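Local atomic coordinates of integral membrane indolylacetylinositol arabinosyltransferase EmbB (Mycolicibacterium smegmatis MC2 155, PDB entry 7BVC), a protein that probably polymerises arabinose into the arabinan of cell-wall arabinogalactan, acting as a membrane-embedded arabinosyltransferase. Residues B[65-70]-B[1058-1063]; B[92-97]-B[118-123]; B[137-142]-B[162-167]. All coordinates share one frame; numbering follows the deposited sequence.

All three contacts involve the concanavalin-like region, and they lie on the same side of the chain's centre. Contact 1 closes the longest loop, joining residues 65-70 to the C-terminal domain at 1058-1063, and both other contacts are nested inside it along the chain. Contacts 2 and 3 follow one another in sequence, with centres about 15 Å apart. They touch through Arg137, whose NH1 makes a weak hydrogen bond to Pro93 O. The centre of contact 1 is about 26 Å from that of contact 2 and about 32 Å from that of contact 3, without touching either. None of the residues lining the ethambutol pocket belongs to these segments.

Contact 1: B[65-70]-B[1058-1063]; sequences DNVTAP and TPAELD
Val67 places CG1 anti to its backbone N (chi1 160°), beside the carbonyl carbon, and this branch is the one that reaches Ala1060. In Thr68 the hydroxyl OG1 takes the anti position instead (chi1 -170°), which leaves CG2 in the crowded place between backbone N and carbonyl carbon. Thr68 CG2 lies alongside the peptide joining Thr1058 to Pro1059, 3.8 Å from Pro1059 N. The CB atoms of Val67 and Thr68 leave the short strand on opposite faces. On the Val67 side the apolar contact is Val67 CG1 to Ala1060 CB at 3.6 Å, flanked more loosely by Ala69 CB, 4.3 Å from Ala1060 CB. The backbones run parallel, with Thr68 as the residue that uses both its backbone N and its backbone O across the gap. Thr68 N donates to Thr1058 O at 3.2 Å and 164° at the hydrogen; the bond is fairly straight, yet the donor sits above the carbonyl plane. In return, Thr68 O receives only a weak, bent bond from Ala1060 N, 3.5 Å away, and a CA-H...O contact from Pro1059 CA at 3.4 Å. This loose pairing adds 1058-1059 as an outer strand of a small mixed sheet whose other members, 67-68 and 191-192, belong to the concanavalin-like region, so the C-terminal domain contributes to a sheet begun almost a thousand residues earlier. Strand 67-68 is the central one: Val67 and Ala69 turn their backbone bonds the other way, to Val192 and Val190. The amide oxygen OD1 of Asn66 is held by Thr194 N, and its side-chain end leads away from 1058-1063. Ala1060 also packs on Leu56 and Gln60, whereas Thr1058 and Pro1059 are exposed.

Contact 2: B[92-97]-B[118-123]; sequences PPEGGL and VTETRV
Two carboxylates, those of Glu94 and Glu120, are turned 49° from one another as their side chains cross obliquely, and what meets Glu120 is the aliphatic base of Glu94 rather than its charged end. Glu120 OE2 lies 3.3 Å from Glu94 CA and 3.4 Å from Glu94 CG. The nearer charged oxygens, Glu94 OE1 and Glu120 OE2, stay 5.3 Å apart; being like charges at an exposed position, they would be expected to repel mildly. A third flat group, the Gly96 carbonyl, is approached in its own plane by Val118 N, which donates to Gly96 O at 3.1 Å with 147° at the hydrogen. Both glutamates set CG anti to the carbonyl carbon and then bend at chi2. In Glu120 the first torsion, with CG beside the backbone N, puts Glu120 CG 3.2 Å from Pro93 O, and the bend that follows (chi2 89°) brings OE2 to Glu94. Here a type I beta turn from Pro92 to Gly95, closed by Gly95 N donating to Pro92 O at 2.7 Å, faces the tip of a beta hairpin whose arms are 114-118 and 122-127. The hairpin loop is closed by a backbone bond from Thr119 N to Arg122 O. Beyond the turn the chain enters 97-100, the antiparallel neighbour of 114-118, so the bond between Gly96 and Val118 lies at the end of that strand pairing. Gly95 has positive phi and, lacking a side chain, lets Val118 O approach its CA in a CA-H...O contact of 3.1 Å. Glu94 O and Val118 O are also near one another, but both are acceptors and no bond joins them. Val118 is buried and packs on Leu91. Arg122 turns elsewhere, to a salt bridge with Asp124.

Contact 3: B[137-142]-B[162-167]; sequences RDRVAG and VGLTQI
A one-turn helix, 137-140, follows strand 134-136 of the concanavalin-like domain and packs against the irregular loop 162-167 beside the Cys85-Cys145 disulfide. The inner, buried part centres on Leu164, set against the base of Arg139 and Val140. Arg139 leaves the helix with CG anti to its backbone N (chi1 -168°), and that Arg139 CG meets Leu164 CD2 at 3.8 Å. Leu164 CD2 also touches Val140 CG2, though more distantly, at 4.5 Å. Behind this apolar patch lies the disulfide, with Val140 packing on Cys85 and Leu164 on Cys145. The outer rim, by contrast, is formed by Thr165 and Ile167, both exposed, with Ile167 covering the guanidinium from outside. Bends at chi2 and chi3 carry the group between Leu164 CD2 over one face and Ile167 CD1 over the other, so that Arg139 and Ile167 meet tip to tip. The crowded rotamer of Ile167 (chi1 61°) carries CG1 and CD1 onto the guanidinium and leaves CG2 beside Arg139 NH1. At the guanidinium edge, near its plane, Thr165 O lies 3.3 Å from Arg139 NH1. Ile167 CD1 sits 3.8 Å from Arg139 CZ, directly over the centre of the guanidinium.

Contact 1: B[65-70]-B[1058-1063]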
loop_
_atom_site.group_PDB
_atom_site.type_symbol
_atom_site.label_atom_id
_atom_site.label_comp_id
_atom_site.label_asym_id
_atom_site.label_seq_id
_atom_site.Cartn_x
_atom_site.Cartn_y
_atom_site.Cartn_z
ATOM N N ASP B 65 -30.965 -40.812 12.289
ATOM C CA ASP B 65 -31.280 -39.419 12.024
ATOM C C ASP B 65 -29.997 -38.604 11.924
ATOM O O ASP B 65 -28.988 -38.921 12.557
ATOM C CB ASP B 65 -32.178 -38.845 13.120
ATOM C CG ASP B 65 -33.519 -39.547 13.201
ATOM O OD1 ASP B 65 -33.965 -40.100 12.173
ATOM O OD2 ASP B 65 -34.127 -39.545 14.291
ATOM N N ASN B 66 -30.048 -37.547 11.117
ATOM C CA ASN B 66 -28.898 -36.671 10.965
ATOM C C ASN B 66 -28.550 -36.015 12.298
ATOM O O ASN B 66 -29.368 -35.932 13.216
ATOM C CB ASN B 66 -29.173 -35.603 9.907
ATOM C CG ASN B 66 -29.445 -36.194 8.541
ATOM O OD1 ASN B 66 -28.905 -37.241 8.188
ATOM N ND2 ASN B 66 -30.280 -35.523 7.760
ATOM N N VAL B 67 -27.311 -35.545 12.399
ATOM C CA VAL B 67 -26.795 -34.953 13.627
ATOM C C VAL B 67 -25.915 -33.767 13.260
ATOM O O VAL B 67 -25.163 -33.821 12.282
ATOM C CB VAL B 67 -26.017 -35.994 14.463
ATOM C CG1 VAL B 67 -25.090 -35.320 15.450
ATOM C CG2 VAL B 67 -26.979 -36.911 15.198
ATOM N N THR B 68 -26.018 -32.689 14.032
ATOM C CA THR B 68 -25.185 -31.509 13.844
ATOM C C THR B 68 -24.312 -31.301 15.075
ATOM O O THR B 68 -24.776 -31.454 16.211
ATOM C CB THR B 68 -26.040 -30.268 13.553
ATOM O OG1 THR B 68 -25.196 -29.182 13.154
ATOM C CG2 THR B 68 -26.869 -29.857 14.758
ATOM N N ALA B 69 -23.036 -30.996 14.843
ATOM C CA ALA B 69 -22.072 -30.741 15.906
ATOM C C ALA B 69 -20.869 -30.003 15.336
ATOM O O ALA B 69 -19.790 -30.589 15.198
ATOM C CB ALA B 69 -21.632 -32.047 16.569
ATOM N N PRO B 70 -21.010 -28.721 14.998
ATOM C CA PRO B 70 -19.925 -28.005 14.310
ATOM C C PRO B 70 -18.743 -27.765 15.238
ATOM O O PRO B 70 -18.883 -27.146 16.293
ATOM C CB PRO B 70 -20.584 -26.691 13.880
ATOM C CG PRO B 70 -21.740 -26.521 14.782
ATOM C CD PRO B 70 -22.208 -27.884 15.175
ATOM N N THR B 1058 -30.585 -32.368 14.459
ATOM C CA THR B 1058 -30.592 -31.967 15.857
ATOM C C THR B 1058 -29.227 -32.217 16.495
ATOM O O THR B 1058 -28.480 -33.090 16.046
ATOM C CB THR B 1058 -31.671 -32.722 16.646
ATOM O OG1 THR B 1058 -31.384 -34.126 16.636
ATOM C CG2 THR B 1058 -33.044 -32.477 16.042
ATOM N N PRO B 1059 -28.877 -31.464 17.537
ATOM C CA PRO B 1059 -27.535 -31.575 18.121
ATOM C C PRO B 1059 -27.253 -32.951 18.714
ATOM O O PRO B 1059 -28.149 -33.765 18.940
ATOM C CB PRO B 1059 -27.534 -30.495 19.208
ATOM C CG PRO B 1059 -28.545 -29.507 18.747
ATOM C CD PRO B 1059 -29.617 -30.315 18.085
ATOM N N ALA B 1060 -25.965 -33.193 18.972
ATOM C CA ALA B 1060 -25.467 -34.463 19.478
ATOM C C ALA B 1060 -25.400 -34.441 21.006
ATOM O O ALA B 1060 -25.971 -33.567 21.663
ATOM C CB ALA B 1060 -24.107 -34.773 18.859
ATOM N N GLU B 1061 -24.697 -35.413 21.592
ATOM C CA GLU B 1061 -24.631 -35.556 23.041
ATOM C C GLU B 1061 -23.222 -35.528 23.623
ATOM O O GLU B 1061 -23.075 -35.181 24.797
ATOM C CB GLU B 1061 -25.328 -36.854 23.475
ATOM C CG GLU B 1061 -26.839 -36.723 23.554
ATOM C CD GLU B 1061 -27.553 -38.044 23.361
ATOM O OE1 GLU B 1061 -27.060 -39.068 23.878
ATOM O OE2 GLU B 1061 -28.611 -38.056 22.696
ATOM N N LEU B 1062 -22.192 -35.886 22.851
ATOM C CA LEU B 1062 -20.809 -35.613 23.245
ATOM C C LEU B 1062 -20.380 -36.239 24.569
ATOM O O LEU B 1062 -20.230 -35.522 25.564
ATOM C CB LEU B 1062 -20.566 -34.105 23.311
ATOM C CG LEU B 1062 -20.219 -33.382 22.016
ATOM C CD1 LEU B 1062 -21.416 -33.284 21.092
ATOM C CD2 LEU B 1062 -19.691 -32.007 22.361
ATOM N N ASP B 1063 -20.229 -37.562 24.610
ATOM C CA ASP B 1063 -19.735 -38.227 25.815
ATOM C C ASP B 1063 -18.452 -37.570 26.315
ATOM O O ASP B 1063 -17.646 -37.061 25.534
ATOM C CB ASP B 1063 -19.490 -39.711 25.540
ATOM C CG ASP B 1063 -20.774 -40.481 25.315
ATOM O OD1 ASP B 1063 -21.815 -40.087 25.884
ATOM O OD2 ASP B 1063 -20.746 -41.481 24.569
#

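Contact 2: B[92-97]-B[118-123]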
loop_
_atom_site.group_PDB
_atom_site.type_symbol
_atom_site.label_atom_id
_atom_site.label_comp_id
_atom_site.label_asym_id
_atom_site.label_seq_id
_atom_site.Cartn_x
_atom_site.Cartn_y
_atom_site.Cartn_z
ATOM N N PRO B 92 -31.202 -47.595 -2.688
ATOM C CA PRO B 92 -31.734 -47.740 -4.045
ATOM C C PRO B 92 -30.607 -47.900 -5.046
ATOM O O PRO B 92 -29.444 -47.608 -4.727
ATOM C CB PRO B 92 -32.500 -46.425 -4.266
ATOM C CG PRO B 92 -31.909 -45.471 -3.293
ATOM C CD PRO B 92 -31.563 -46.298 -2.095
ATOM N N PRO B 93 -30.900 -48.376 -6.259
ATOM C CA PRO B 93 -29.833 -48.519 -7.265
ATOM C C PRO B 93 -28.999 -47.262 -7.455
ATOM O O PRO B 93 -27.776 -47.358 -7.618
ATOM C CB PRO B 93 -30.610 -48.887 -8.535
ATOM C CG PRO B 93 -31.821 -49.588 -8.030
ATOM C CD PRO B 93 -32.190 -48.899 -6.744
ATOM N N GLU B 94 -29.623 -46.083 -7.423
ATOM C CA GLU B 94 -28.873 -44.840 -7.534
ATOM C C GLU B 94 -28.054 -44.545 -6.286
ATOM O O GLU B 94 -27.116 -43.744 -6.353
ATOM C CB GLU B 94 -29.821 -43.675 -7.823
ATOM C CG GLU B 94 -30.752 -43.915 -9.000
ATOM C CD GLU B 94 -32.091 -44.488 -8.579
ATOM O OE1 GLU B 94 -32.120 -45.302 -7.631
ATOM O OE2 GLU B 94 -33.114 -44.121 -9.194
ATOM N N GLY B 95 -28.383 -45.174 -5.160
ATOM C CA GLY B 95 -27.664 -45.004 -3.919
ATOM C C GLY B 95 -27.640 -43.559 -3.442
ATOM O O GLY B 95 -28.466 -42.725 -3.815
ATOM N N GLY B 96 -26.653 -43.274 -2.598
ATOM C CA GLY B 96 -26.496 -41.949 -2.036
ATOM C C GLY B 96 -25.378 -41.875 -1.019
ATOM O O GLY B 96 -24.283 -42.391 -1.252
ATOM N N LEU B 97 -25.644 -41.237 0.117
ATOM C CA LEU B 97 -24.659 -41.062 1.177
ATOM C C LEU B 97 -24.900 -42.110 2.255
ATOM O O LEU B 97 -25.922 -42.073 2.948
ATOM C CB LEU B 97 -24.744 -39.659 1.771
ATOM C CG LEU B 97 -23.724 -38.608 1.346
ATOM C CD1 LEU B 97 -23.902 -37.361 2.189
ATOM C CD2 LEU B 97 -22.316 -39.143 1.478
ATOM N N VAL B 118 -22.262 -44.147 -2.766
ATOM C CA VAL B 118 -22.622 -45.401 -3.420
ATOM C C VAL B 118 -23.429 -45.045 -4.663
ATOM O O VAL B 118 -24.599 -44.661 -4.558
ATOM C CB VAL B 118 -23.421 -46.332 -2.498
ATOM C CG1 VAL B 118 -23.995 -47.497 -3.289
ATOM C CG2 VAL B 118 -22.544 -46.835 -1.366
ATOM N N THR B 119 -22.804 -45.152 -5.831
ATOM C CA THR B 119 -23.469 -44.880 -7.098
ATOM C C THR B 119 -24.043 -46.195 -7.634
ATOM O O THR B 119 -24.158 -47.181 -6.903
ATOM C CB THR B 119 -22.486 -44.216 -8.062
ATOM O OG1 THR B 119 -21.652 -43.312 -7.327
ATOM C CG2 THR B 119 -23.222 -43.408 -9.124
ATOM N N GLU B 120 -24.428 -46.230 -8.913
ATOM C CA GLU B 120 -24.845 -47.482 -9.532
ATOM C C GLU B 120 -23.664 -48.364 -9.917
ATOM O O GLU B 120 -23.866 -49.542 -10.235
ATOM C CB GLU B 120 -25.678 -47.223 -10.791
ATOM C CG GLU B 120 -26.985 -46.485 -10.599
ATOM C CD GLU B 120 -26.810 -44.988 -10.701
ATOM O OE1 GLU B 120 -25.674 -44.538 -10.935
ATOM O OE2 GLU B 120 -27.807 -44.253 -10.567
ATOM N N THR B 121 -22.445 -47.824 -9.911
ATOM C CA THR B 121 -21.276 -48.559 -10.366
ATOM C C THR B 121 -20.105 -48.529 -9.397
ATOM O O THR B 121 -19.096 -49.195 -9.659
ATOM C CB THR B 121 -20.798 -48.015 -11.723
ATOM O OG1 THR B 121 -20.462 -46.629 -11.590
ATOM C CG2 THR B 121 -21.875 -48.174 -12.787
ATOM N N ARG B 122 -20.199 -47.798 -8.287
ATOM C CA ARG B 122 -19.029 -47.605 -7.446
ATOM C C ARG B 122 -19.430 -47.417 -5.991
ATOM O O ARG B 122 -20.514 -46.922 -5.670
ATOM C CB ARG B 122 -18.207 -46.397 -7.911
ATOM C CG ARG B 122 -17.156 -46.711 -8.963
ATOM C CD ARG B 122 -16.530 -45.433 -9.495
ATOM N NE ARG B 122 -17.457 -44.699 -10.350
ATOM C CZ ARG B 122 -17.604 -43.379 -10.334
ATOM N NH1 ARG B 122 -16.888 -42.638 -9.500
ATOM N NH2 ARG B 122 -18.473 -42.798 -11.147
ATOM N N VAL B 123 -18.522 -47.837 -5.116
ATOM C CA VAL B 123 -18.481 -47.447 -3.715
ATOM C C VAL B 123 -17.213 -46.629 -3.538
ATOM O O VAL B 123 -16.103 -47.143 -3.739
ATOM C CB VAL B 123 -18.491 -48.663 -2.776
ATOM C CG1 VAL B 123 -18.331 -48.219 -1.332
ATOM C CG2 VAL B 123 -19.768 -49.461 -2.953
#

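Contact 3: B[137-142]-B[162-167]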
loop_
_atom_site.group_PDB
_atom_site.type_symbol
_atom_site.label_atom_id
_atom_site.label_comp_id
_atom_site.label_asym_id
_atom_site.label_seq_id
_atom_site.Cartn_x
_atom_site.Cartn_y
_atom_site.Cartn_z
ATOM N N ARG B 137 -19.276 -51.685 -7.471
ATOM C CA ARG B 137 -20.431 -51.805 -6.584
ATOM C C ARG B 137 -20.785 -53.263 -6.305
ATOM O O ARG B 137 -20.826 -53.697 -5.147
ATOM C CB ARG B 137 -21.623 -51.065 -7.194
ATOM C CG ARG B 137 -22.967 -51.474 -6.627
ATOM C CD ARG B 137 -23.248 -50.754 -5.323
ATOM N NE ARG B 137 -24.648 -50.864 -4.929
ATOM C CZ ARG B 137 -25.615 -50.080 -5.390
ATOM N NH1 ARG B 137 -25.336 -49.127 -6.269
ATOM N NH2 ARG B 137 -26.862 -50.251 -4.973
ATOM N N ASP B 138 -21.054 -54.038 -7.359
ATOM C CA ASP B 138 -21.534 -55.403 -7.178
ATOM C C ASP B 138 -20.498 -56.326 -6.551
ATOM O O ASP B 138 -20.856 -57.432 -6.132
ATOM C CB ASP B 138 -22.012 -55.977 -8.515
ATOM C CG ASP B 138 -21.008 -55.780 -9.635
ATOM O OD1 ASP B 138 -19.813 -56.084 -9.437
ATOM O OD2 ASP B 138 -21.417 -55.320 -10.720
ATOM N N ARG B 139 -19.232 -55.911 -6.477
ATOM C CA ARG B 139 -18.245 -56.713 -5.761
ATOM C C ARG B 139 -18.454 -56.616 -4.255
ATOM O O ARG B 139 -18.415 -57.631 -3.551
ATOM C CB ARG B 139 -16.833 -56.274 -6.143
ATOM C CG ARG B 139 -15.747 -57.223 -5.677
ATOM C CD ARG B 139 -14.628 -57.314 -6.697
ATOM N NE ARG B 139 -14.048 -56.005 -6.978
ATOM C CZ ARG B 139 -12.868 -55.598 -6.524
ATOM N NH1 ARG B 139 -12.137 -56.401 -5.764
ATOM N NH2 ARG B 139 -12.419 -54.389 -6.830
ATOM N N VAL B 140 -18.677 -55.403 -3.743
ATOM C CA VAL B 140 -19.072 -55.249 -2.346
ATOM C C VAL B 140 -20.441 -55.871 -2.117
ATOM O O VAL B 140 -20.696 -56.487 -1.074
ATOM C CB VAL B 140 -19.051 -53.764 -1.939
ATOM C CG1 VAL B 140 -19.580 -53.590 -0.528
ATOM C CG2 VAL B 140 -17.649 -53.208 -2.043
ATOM N N ALA B 141 -21.342 -55.727 -3.092
ATOM C CA ALA B 141 -22.653 -56.357 -2.989
ATOM C C ALA B 141 -22.566 -57.878 -3.002
ATOM O O ALA B 141 -23.530 -58.545 -2.613
ATOM C CB ALA B 141 -23.561 -55.874 -4.120
ATOM N N GLY B 142 -21.438 -58.439 -3.438
ATOM C CA GLY B 142 -21.242 -59.869 -3.441
ATOM C C GLY B 142 -21.171 -60.439 -2.039
ATOM O O GLY B 142 -20.953 -59.718 -1.060
ATOM N N VAL B 162 -12.368 -55.290 4.359
ATOM C CA VAL B 162 -12.094 -56.615 4.912
ATOM C C VAL B 162 -12.944 -57.684 4.238
ATOM O O VAL B 162 -14.168 -57.554 4.144
ATOM C CB VAL B 162 -12.332 -56.623 6.432
ATOM C CG1 VAL B 162 -11.814 -57.910 7.045
ATOM C CG2 VAL B 162 -11.685 -55.409 7.078
ATOM N N GLY B 163 -12.291 -58.743 3.767
ATOM C CA GLY B 163 -12.931 -59.788 3.004
ATOM C C GLY B 163 -12.614 -59.761 1.524
ATOM O O GLY B 163 -12.736 -60.795 0.858
ATOM N N LEU B 164 -12.212 -58.610 0.997
ATOM C CA LEU B 164 -11.897 -58.449 -0.413
ATOM C C LEU B 164 -10.389 -58.405 -0.623
ATOM O O LEU B 164 -9.630 -57.986 0.254
ATOM C CB LEU B 164 -12.527 -57.170 -0.968
ATOM C CG LEU B 164 -13.881 -57.288 -1.669
ATOM C CD1 LEU B 164 -14.982 -57.583 -0.667
ATOM C CD2 LEU B 164 -14.189 -56.020 -2.449
ATOM N N THR B 165 -9.966 -58.850 -1.802
ATOM C CA THR B 165 -8.592 -58.727 -2.258
ATOM C C THR B 165 -8.576 -57.996 -3.594
ATOM O O THR B 165 -9.575 -57.967 -4.319
ATOM C CB THR B 165 -7.916 -60.097 -2.401
ATOM O OG1 THR B 165 -8.629 -60.889 -3.358
ATOM C CG2 THR B 165 -7.891 -60.825 -1.067
ATOM N N GLN B 166 -7.432 -57.400 -3.914
ATOM C CA GLN B 166 -7.315 -56.646 -5.153
ATOM C C GLN B 166 -7.407 -57.572 -6.362
ATOM O O GLN B 166 -7.039 -58.750 -6.309
ATOM C CB GLN B 166 -6.000 -55.867 -5.190
ATOM C CG GLN B 166 -5.767 -54.972 -3.989
ATOM C CD GLN B 166 -5.073 -53.677 -4.361
ATOM O OE1 GLN B 166 -5.020 -53.304 -5.533
ATOM N NE2 GLN B 166 -4.538 -52.984 -3.364
ATOM N N ILE B 167 -7.901 -57.020 -7.467
ATOM C CA ILE B 167 -8.034 -57.772 -8.707
ATOM C C ILE B 167 -7.268 -57.149 -9.867
ATOM O O ILE B 167 -7.004 -57.847 -10.859
ATOM C CB ILE B 167 -9.516 -57.956 -9.092
ATOM C CG1 ILE B 167 -10.185 -56.598 -9.302
ATOM C CG2 ILE B 167 -10.246 -58.761 -8.033
ATOM C CD1 ILE B 167 -11.571 -56.691 -9.913
#